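Local coordinates for protein 2,3-dimethylmalate lyase (Aspergillus niger, PDB 3FA3) that is an enzyme of the phosphoenolpyruvate phosphomutase family, built on a TIM-barrel fold, at residues 19-24 against 236-241; 39-44 against 80-85. All coordinates share one frame; numbering follows the deposited sequence.

Contact 1. Residues 19-24 against 236-241; sequences FIVAPG and IIFPFA. With OAF (2,2-difluoro-3,3-dihydroxybutanedioic acid), chain V.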
ATOM      1  N   PHE B  19      11.112  34.550   3.999  1.00 41.53           N
ATOM      2  CA  PHE B  19      12.042  33.450   4.197  1.00 39.37           C
ATOM      3  C   PHE B  19      11.386  32.242   4.837  1.00 38.81           C
ATOM      4  O   PHE B  19      10.691  32.383   5.814  1.00 37.79           O
ATOM      5  CB  PHE B  19      13.211  33.917   5.026  1.00 38.66           C
ATOM      6  CG  PHE B  19      14.269  32.925   5.134  1.00 35.35           C
ATOM      7  CD1 PHE B  19      14.979  32.551   4.030  1.00 34.68           C
ATOM      8  CD2 PHE B  19      14.565  32.355   6.338  1.00 33.86           C
ATOM      9  CE1 PHE B  19      15.998  31.612   4.122  1.00 33.66           C
ATOM     10  CE2 PHE B  19      15.573  31.430   6.440  1.00 33.65           C
ATOM     11  CZ  PHE B  19      16.294  31.063   5.318  1.00 32.68           C
ATOM     12  N   ILE B  20      11.641  31.058   4.280  1.00 38.56           N
ATOM     13  CA  ILE B  20      10.958  29.829   4.698  1.00 38.71           C
ATOM     14  C   ILE B  20      11.850  28.944   5.529  1.00 38.36           C
ATOM     15  O   ILE B  20      12.875  28.454   5.048  1.00 39.02           O
ATOM     16  CB  ILE B  20      10.495  28.963   3.514  1.00 38.35           C
ATOM     17  CG1 ILE B  20       9.254  29.545   2.886  1.00 38.51           C
ATOM     18  CG2 ILE B  20      10.150  27.589   3.981  1.00 37.86           C
ATOM     19  CD1 ILE B  20       9.615  30.364   1.684  1.00 41.01           C
ATOM     20  N   VAL B  21      11.444  28.703   6.766  1.00 37.89           N
ATOM     21  CA  VAL B  21      12.217  27.805   7.626  1.00 37.00           C
ATOM     22  C   VAL B  21      11.524  26.476   7.749  1.00 36.43           C
ATOM     23  O   VAL B  21      10.420  26.397   8.267  1.00 36.89           O
ATOM     24  CB  VAL B  21      12.469  28.445   8.981  1.00 36.79           C
ATOM     25  CG1 VAL B  21      13.039  27.444   9.940  1.00 36.98           C
ATOM     26  CG2 VAL B  21      13.410  29.605   8.797  1.00 34.61           C
ATOM     27  N   ALA B  22      12.144  25.434   7.221  1.00 36.29           N
ATOM     28  CA  ALA B  22      11.501  24.096   7.236  1.00 36.33           C
ATOM     29  C   ALA B  22      12.275  22.907   7.869  1.00 35.88           C
ATOM     30  O   ALA B  22      13.190  22.370   7.274  1.00 36.03           O
ATOM     31  CB  ALA B  22      11.004  23.733   5.841  1.00 35.92           C
ATOM     32  N   PRO B  23      11.877  22.478   9.076  1.00 36.12           N
ATOM     33  CA  PRO B  23      12.526  21.318   9.725  1.00 36.44           C
ATOM     34  C   PRO B  23      12.166  19.897   9.151  1.00 36.81           C
ATOM     35  O   PRO B  23      11.017  19.627   8.743  1.00 37.36           O
ATOM     36  CB  PRO B  23      12.082  21.456  11.192  1.00 35.80           C
ATOM     37  CG  PRO B  23      10.750  22.055  11.097  1.00 36.23           C
ATOM     38  CD  PRO B  23      10.809  23.040   9.924  1.00 35.43           C
ATOM     39  N   GLY B  24      13.135  18.988   9.145  1.00 36.94           N
ATOM     40  CA  GLY B  24      12.914  17.701   8.533  1.00 37.39           C
ATOM     41  C   GLY B  24      12.133  16.799   9.460  1.00 37.68           C
ATOM     42  O   GLY B  24      12.611  16.462  10.550  1.00 37.68           O
ATOM     43  N   ILE B 236      15.485  27.316   3.923  1.00 36.81           N
ATOM     44  CA  ILE B 236      16.452  26.411   4.589  1.00 36.26           C
ATOM     45  C   ILE B 236      15.787  25.138   5.185  1.00 36.42           C
ATOM     46  O   ILE B 236      14.788  25.232   5.906  1.00 37.26           O
ATOM     47  CB  ILE B 236      17.248  27.150   5.682  1.00 36.16           C
ATOM     48  CG1 ILE B 236      18.331  26.225   6.238  1.00 34.16           C
ATOM     49  CG2 ILE B 236      16.292  27.775   6.767  1.00 35.73           C
ATOM     50  CD1 ILE B 236      19.499  26.921   6.896  1.00 34.60           C
ATOM     51  N   ILE B 237      16.304  23.964   4.845  1.00 36.19           N
ATOM     52  CA  ILE B 237      15.861  22.696   5.450  1.00 35.81           C
ATOM     53  C   ILE B 237      16.960  22.051   6.363  1.00 36.61           C
ATOM     54  O   ILE B 237      18.194  22.165   6.129  1.00 36.47           O
ATOM     55  CB  ILE B 237      15.354  21.623   4.402  1.00 35.04           C
ATOM     56  CG1 ILE B 237      16.392  21.334   3.313  1.00 34.67           C
ATOM     57  CG2 ILE B 237      14.120  22.031   3.758  1.00 34.48           C
ATOM     58  CD1 ILE B 237      16.056  20.113   2.439  1.00 34.05           C
ATOM     59  N   PHE B 238      16.482  21.333   7.378  1.00 36.90           N
ATOM     60  CA  PHE B 238      17.335  20.550   8.269  1.00 36.96           C
ATOM     61  C   PHE B 238      16.792  19.135   8.320  1.00 36.06           C
ATOM     62  O   PHE B 238      16.062  18.801   9.247  1.00 36.10           O
ATOM     63  CB  PHE B 238      17.332  21.116   9.698  1.00 37.17           C
ATOM     64  CG  PHE B 238      17.420  22.623   9.782  1.00 37.41           C
ATOM     65  CD1 PHE B 238      16.263  23.396   9.765  1.00 37.90           C
ATOM     66  CD2 PHE B 238      18.647  23.242   9.967  1.00 38.43           C
ATOM     67  CE1 PHE B 238      16.324  24.782   9.907  1.00 41.36           C
ATOM     68  CE2 PHE B 238      18.759  24.629  10.093  1.00 40.52           C
ATOM     69  CZ  PHE B 238      17.590  25.416  10.061  1.00 42.43           C
ATOM     70  N   PRO B 239      17.125  18.315   7.326  1.00 35.19           N
ATOM     71  CA  PRO B 239      16.587  16.975   7.170  1.00 35.90           C
ATOM     72  C   PRO B 239      16.593  16.025   8.420  1.00 36.79           C
ATOM     73  O   PRO B 239      15.596  15.295   8.628  1.00 36.05           O
ATOM     74  CB  PRO B 239      17.434  16.430   6.017  1.00 36.42           C
ATOM     75  CG  PRO B 239      17.661  17.664   5.186  1.00 34.88           C
ATOM     76  CD  PRO B 239      18.025  18.657   6.228  1.00 35.06           C
ATOM     77  N   PHE B 240      17.665  16.058   9.244  1.00 36.83           N
ATOM     78  CA  PHE B 240      17.746  15.180  10.423  1.00 37.24           C
ATOM     79  C   PHE B 240      17.292  15.792  11.712  1.00 37.41           C
ATOM     80  O   PHE B 240      17.622  15.284  12.790  1.00 37.56           O
ATOM     81  CB  PHE B 240      19.113  14.505  10.553  1.00 36.89           C
ATOM     82  CG  PHE B 240      19.443  13.676   9.343  1.00 39.10           C
ATOM     83  CD1 PHE B 240      18.456  12.862   8.765  1.00 40.91           C
ATOM     84  CD2 PHE B 240      20.679  13.749   8.728  1.00 39.72           C
ATOM     85  CE1 PHE B 240      18.711  12.127   7.596  1.00 42.21           C
ATOM     86  CE2 PHE B 240      20.966  13.029   7.559  1.00 40.77           C
ATOM     87  CZ  PHE B 240      19.984  12.218   6.982  1.00 43.22           C
ATOM     88  N   ALA B 241      16.516  16.860  11.604  1.00 37.25           N
ATOM     89  CA  ALA B 241      16.156  17.637  12.801  1.00 37.94           C
ATOM     90  C   ALA B 241      15.207  16.877  13.688  1.00 38.26           C
ATOM     91  O   ALA B 241      15.149  17.181  14.878  1.00 38.67           O
ATOM     92  CB  ALA B 241      15.593  19.033  12.486  1.00 37.30           C
TER
HETATM   93  O2  OAF V 501      16.525  14.259   3.697  1.00 36.62           O
HETATM   94  C1  OAF V 501      16.909  13.778   2.598  1.00 33.99           C
HETATM   95  O1  OAF V 501      16.531  12.690   2.083  1.00 32.57           O
HETATM   96  C2  OAF V 501      17.969  14.600   1.837  1.00 32.40           C
HETATM   97  O4  OAF V 501      17.850  15.969   2.107  1.00 32.58           O
HETATM   98  O3  OAF V 501      17.805  14.423   0.451  1.00 30.76           O
HETATM   99  C3  OAF V 501      19.357  14.231   2.338  1.00 33.52           C
HETATM  100  F1  OAF V 501      19.479  12.894   2.471  1.00 36.19           F
HETATM  101  F2  OAF V 501      19.523  14.930   3.528  1.00 32.87           F
HETATM  102  C4  OAF V 501      20.414  14.565   1.288  1.00 32.64           C
HETATM  103  O5  OAF V 501      20.427  13.928   0.225  1.00 28.93           O
HETATM  104  O6  OAF V 501      21.207  15.460   1.610  1.00 35.56           O
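Phe238 O is gripped by two backbone amides: Gly24 N donates to it across the contact at 2.9 Å, and Ala241 N reaches it at 3.1 Å from within its own segment. They come from opposite faces of the carbonyl plane, Gly24 N standing 57° out of it, and the Ala241 bond closes the type I turn that carries the chain off the end of the strand. Upstream, the two strands run parallel. Ile236 lies in register with Val21 and uses both backbone polar atoms: its N donates to Ile20 O and its O accepts from Ala22 N, at 3.0 Å. The next rung, Phe238 N to Ala22 O, is weak at 3.5 Å.

On the face carrying Val21, Pro23, Ile236 and Phe238, the methyl CG2 of Ile236 meets both Phe19 and Val21. Phe19 holds CG anti to its backbone N (chi1 -173°), which swings the ring obliquely over to Ile236 and brings Phe19 CZ to 3.6 Å from Ile236 CG2. Val21 runs alongside in the same direction, its CG2 4.0 Å from that same methyl, while Val21 CG1 comes up to the edge of the Phe238 ring at CE1. On the other face Ala22 CB meets Ile237 CG2 at 4.1 Å. Beyond the strand, Pro239 CB lies 3.3 Å from O2 of the bound 2,2-difluoro-3,3-dihydroxybutanedioic acid.

The pairing joins the first strand, 20-25, to the last, 235-238, the parallel junction that closes a TIM barrel. Strand 20-25 is flanked by strand 42-44, and strand 235-238 by strand 211-213. Helix 225-231 packs on Phe19 and Ile236, and Leu257 of a second subunit covers Pro23 and Ala241.

Contact 2. Residues 39-44 against 80-85; sequences FDALYM and STPVIA. With OAF (2,2-difluoro-3,3-dihydroxybutanedioic acid), chain V.
Tyr43 and Ile84 pair in register between two parallel strands, and their side chains cross at about a right angle, with Tyr43 CD1 4.0 Å from Ile84 CG2. This is the close-packed part of the contact. Ile84 turns both its N and its O to strand 42-44: its N donates to Leu42 O almost straight (N-H...O 174°, 2.9 Å), and its O accepts from Met44 N at 2.8 Å, a donor tilted somewhat from the carbonyl plane. Leu42 N completes the ladder by donating to Pro82 O. On the face opposite Tyr43, Leu42 and Met44 lie beside Val83 and Ala85. Leu42 packs under helix 28-36, while Met44 runs into helix 64-75.

Toward the N-terminal ends the ladder stops and the contact comes nearer solvent, held by carbon against a carbonyl. No backbone hydrogen bond joins the segments at Asp40, an exposed residue whose side chain leaves the backbone away from the other segment. Its carbonyl O instead rests against carbon, with Thr81 CG2 at 3.3 Å and Pro82 CD close by. Thr81 presents that methyl because CG2 is anti to its backbone N; its hydroxyl OG1 hydrogen-bonds to Ser78 OG.

The Tyr43 ring carries the contact into the site. With CG anti to the backbone N (chi1 171°), OH reaches O4 of the bound 2,2-difluoro-3,3-dihydroxybutanedioic acid, which donates to it at 3.0 Å; the ligand's O2 lies in the ring plane at its edge. Tyr43 OH also hydrogen-bonds to His113 NE2. Parallel strands joined through helices that pack on the outside, with the ligand at the C-terminal ends of the strands, are typical of a TIM barrel; here Tyr43 faces the interior and reaches the ligand.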
ATOM      1  N   PHE B  39       6.345  25.551  13.848  1.00 35.88           N
ATOM      2  CA  PHE B  39       6.934  25.784  12.503  1.00 36.70           C
ATOM      3  C   PHE B  39       5.856  25.962  11.470  1.00 37.60           C
ATOM      4  O   PHE B  39       4.783  25.332  11.550  1.00 38.91           O
ATOM      5  CB  PHE B  39       7.934  24.695  12.071  1.00 35.94           C
ATOM      6  CG  PHE B  39       9.197  24.684  12.906  1.00 35.75           C
ATOM      7  CD1 PHE B  39       9.233  24.017  14.135  1.00 35.85           C
ATOM      8  CD2 PHE B  39      10.325  25.400  12.500  1.00 34.37           C
ATOM      9  CE1 PHE B  39      10.383  24.033  14.942  1.00 35.58           C
ATOM     10  CE2 PHE B  39      11.467  25.419  13.269  1.00 34.87           C
ATOM     11  CZ  PHE B  39      11.504  24.723  14.515  1.00 35.77           C
ATOM     12  N   ASP B  40       6.131  26.846  10.521  1.00 37.56           N
ATOM     13  CA  ASP B  40       5.167  27.259   9.557  1.00 36.84           C
ATOM     14  C   ASP B  40       5.344  26.488   8.301  1.00 36.64           C
ATOM     15  O   ASP B  40       4.644  26.757   7.352  1.00 37.21           O
ATOM     16  CB  ASP B  40       5.427  28.676   9.230  1.00 37.00           C
ATOM     17  CG  ASP B  40       4.999  29.586  10.318  1.00 40.23           C
ATOM     18  OD1 ASP B  40       3.771  29.870  10.302  1.00 43.27           O
ATOM     19  OD2 ASP B  40       5.862  30.038  11.153  1.00 40.63           O
ATOM     20  N   ALA B  41       6.305  25.565   8.278  1.00 36.40           N
ATOM     21  CA  ALA B  41       6.592  24.730   7.086  1.00 36.39           C
ATOM     22  C   ALA B  41       7.269  23.479   7.584  1.00 35.95           C
ATOM     23  O   ALA B  41       7.967  23.562   8.574  1.00 36.34           O
ATOM     24  CB  ALA B  41       7.538  25.452   6.142  1.00 36.17           C
ATOM     25  N   LEU B  42       7.066  22.347   6.914  1.00 35.44           N
ATOM     26  CA  LEU B  42       7.728  21.072   7.241  1.00 35.32           C
ATOM     27  C   LEU B  42       8.487  20.509   6.025  1.00 35.22           C
ATOM     28  O   LEU B  42       8.070  20.731   4.877  1.00 35.24           O
ATOM     29  CB  LEU B  42       6.699  20.020   7.726  1.00 35.26           C
ATOM     30  CG  LEU B  42       5.661  20.240   8.848  1.00 34.86           C
ATOM     31  CD1 LEU B  42       4.831  18.993   9.166  1.00 32.48           C
ATOM     32  CD2 LEU B  42       6.346  20.694  10.082  1.00 35.24           C
ATOM     33  N   TYR B  43       9.586  19.782   6.269  1.00 35.24           N
ATOM     34  CA  TYR B  43      10.334  19.021   5.202  1.00 34.91           C
ATOM     35  C   TYR B  43      10.289  17.496   5.388  1.00 35.33           C
ATOM     36  O   TYR B  43      10.778  16.964   6.417  1.00 35.72           O
ATOM     37  CB  TYR B  43      11.794  19.470   5.093  1.00 34.21           C
ATOM     38  CG  TYR B  43      12.650  18.600   4.182  1.00 35.04           C
ATOM     39  CD1 TYR B  43      12.542  18.716   2.810  1.00 34.21           C
ATOM     40  CD2 TYR B  43      13.591  17.677   4.697  1.00 32.77           C
ATOM     41  CE1 TYR B  43      13.294  17.956   1.974  1.00 31.98           C
ATOM     42  CE2 TYR B  43      14.358  16.911   3.850  1.00 32.23           C
ATOM     43  CZ  TYR B  43      14.194  17.066   2.480  1.00 33.41           C
ATOM     44  OH  TYR B  43      14.903  16.350   1.559  1.00 32.02           O
ATOM     45  N   MET B  44       9.709  16.785   4.419  1.00 34.72           N
ATOM     46  CA  MET B  44       9.767  15.332   4.496  1.00 34.77           C
ATOM     47  C   MET B  44      11.117  14.815   3.995  1.00 34.90           C
ATOM     48  O   MET B  44      11.404  14.845   2.795  1.00 35.12           O
ATOM     49  CB  MET B  44       8.622  14.654   3.717  1.00 34.92           C
ATOM     50  CG  MET B  44       8.617  13.152   3.901  1.00 34.69           C
ATOM     51  SD  MET B  44       7.411  12.227   2.986  1.00 35.71           S
ATOM     52  CE  MET B  44       8.422  11.630   1.635  1.00 35.00           C
ATOM     53  N   SER B  80      -2.890  23.458   6.164  1.00 37.54           N
ATOM     54  CA  SER B  80      -2.516  24.804   5.733  1.00 37.01           C
ATOM     55  C   SER B  80      -0.992  25.053   5.827  1.00 36.78           C
ATOM     56  O   SER B  80      -0.491  26.031   5.297  1.00 36.75           O
ATOM     57  CB  SER B  80      -3.335  25.874   6.465  1.00 36.12           C
ATOM     58  OG  SER B  80      -2.812  26.066   7.752  1.00 35.47           O
ATOM     59  N   THR B  81      -0.254  24.162   6.472  1.00 36.55           N
ATOM     60  CA  THR B  81       1.173  24.341   6.583  1.00 36.27           C
ATOM     61  C   THR B  81       1.789  23.699   5.357  1.00 36.94           C
ATOM     62  O   THR B  81       1.491  22.548   5.051  1.00 37.19           O
ATOM     63  CB  THR B  81       1.672  23.690   7.849  1.00 36.20           C
ATOM     64  OG1 THR B  81       0.961  24.254   8.945  1.00 35.69           O
ATOM     65  CG2 THR B  81       3.165  23.921   8.062  1.00 35.91           C
ATOM     66  N   PRO B  82       2.596  24.459   4.589  1.00 37.75           N
ATOM     67  CA  PRO B  82       3.260  23.852   3.413  1.00 37.91           C
ATOM     68  C   PRO B  82       4.229  22.734   3.805  1.00 38.69           C
ATOM     69  O   PRO B  82       4.938  22.850   4.852  1.00 40.00           O
ATOM     70  CB  PRO B  82       4.014  25.016   2.767  1.00 37.45           C
ATOM     71  CG  PRO B  82       4.003  26.134   3.734  1.00 38.17           C
ATOM     72  CD  PRO B  82       2.862  25.908   4.707  1.00 37.86           C
ATOM     73  N   VAL B  83       4.231  21.660   3.008  1.00 37.83           N
ATOM     74  CA  VAL B  83       5.123  20.515   3.186  1.00 36.57           C
ATOM     75  C   VAL B  83       5.929  20.353   1.925  1.00 36.21           C
ATOM     76  O   VAL B  83       5.361  20.236   0.834  1.00 35.56           O
ATOM     77  CB  VAL B  83       4.361  19.213   3.480  1.00 36.81           C
ATOM     78  CG1 VAL B  83       5.286  18.044   3.574  1.00 34.47           C
ATOM     79  CG2 VAL B  83       3.635  19.361   4.759  1.00 37.11           C
ATOM     80  N   ILE B  84       7.253  20.397   2.105  1.00 36.08           N
ATOM     81  CA  ILE B  84       8.241  20.234   1.052  1.00 36.34           C
ATOM     82  C   ILE B  84       8.704  18.812   1.130  1.00 36.71           C
ATOM     83  O   ILE B  84       9.350  18.402   2.106  1.00 37.37           O
ATOM     84  CB  ILE B  84       9.499  21.127   1.230  1.00 36.34           C
ATOM     85  CG1 ILE B  84       9.114  22.587   1.236  1.00 35.47           C
ATOM     86  CG2 ILE B  84      10.495  20.880   0.089  1.00 34.97           C
ATOM     87  CD1 ILE B  84      10.124  23.450   1.917  1.00 36.16           C
ATOM     88  N   ALA B  85       8.383  18.051   0.100  1.00 36.73           N
ATOM     89  CA  ALA B  85       8.616  16.635   0.154  1.00 36.29           C
ATOM     90  C   ALA B  85       9.721  16.191  -0.818  1.00 36.43           C
ATOM     91  O   ALA B  85       9.746  16.588  -2.008  1.00 36.33           O
ATOM     92  CB  ALA B  85       7.354  15.965  -0.125  1.00 36.25           C
TER
HETATM   93  O2  OAF V 501      16.525  14.259   3.697  1.00 36.62           O
HETATM   94  C1  OAF V 501      16.909  13.778   2.598  1.00 33.99           C
HETATM   95  O1  OAF V 501      16.531  12.690   2.083  1.00 32.57           O
HETATM   96  C2  OAF V 501      17.969  14.600   1.837  1.00 32.40           C
HETATM   97  O4  OAF V 501      17.850  15.969   2.107  1.00 32.58           O
HETATM   98  O3  OAF V 501      17.805  14.423   0.451  1.00 30.76           O
HETATM   99  C3  OAF V 501      19.357  14.231   2.338  1.00 33.52           C
HETATM  100  F1  OAF V 501      19.479  12.894   2.471  1.00 36.19           F
HETATM  101  F2  OAF V 501      19.523  14.930   3.528  1.00 32.87           F
HETATM  102  C4  OAF V 501      20.414  14.565   1.288  1.00 32.64           C
HETATM  103  O5  OAF V 501      20.427  13.928   0.225  1.00 28.93           O
HETATM  104  O6  OAF V 501      21.207  15.460   1.610  1.00 35.56           O

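From the N terminus the chain lays down strand 20-25, passes through helix 28-36 and reaches strand 42-44. After two more helices it returns at strand 83-86, where contact 2 closes a short, largely helical excursion. The chain then builds the rest of the barrel before strand 235-238 comes back beside the first strand, so contact 1 closes a far longer loop that encloses contact 2 completely. Strand 20-25 and strand 42-44 are neighbours, and Pro23 O probably accepts a hydrogen bond from Tyr43 N at 2.9 Å. With that bond, the two contacts line up four adjacent strands of the sheet, 235-238, 20-25, 42-44 and 83-86, and both touch the same bound ligand.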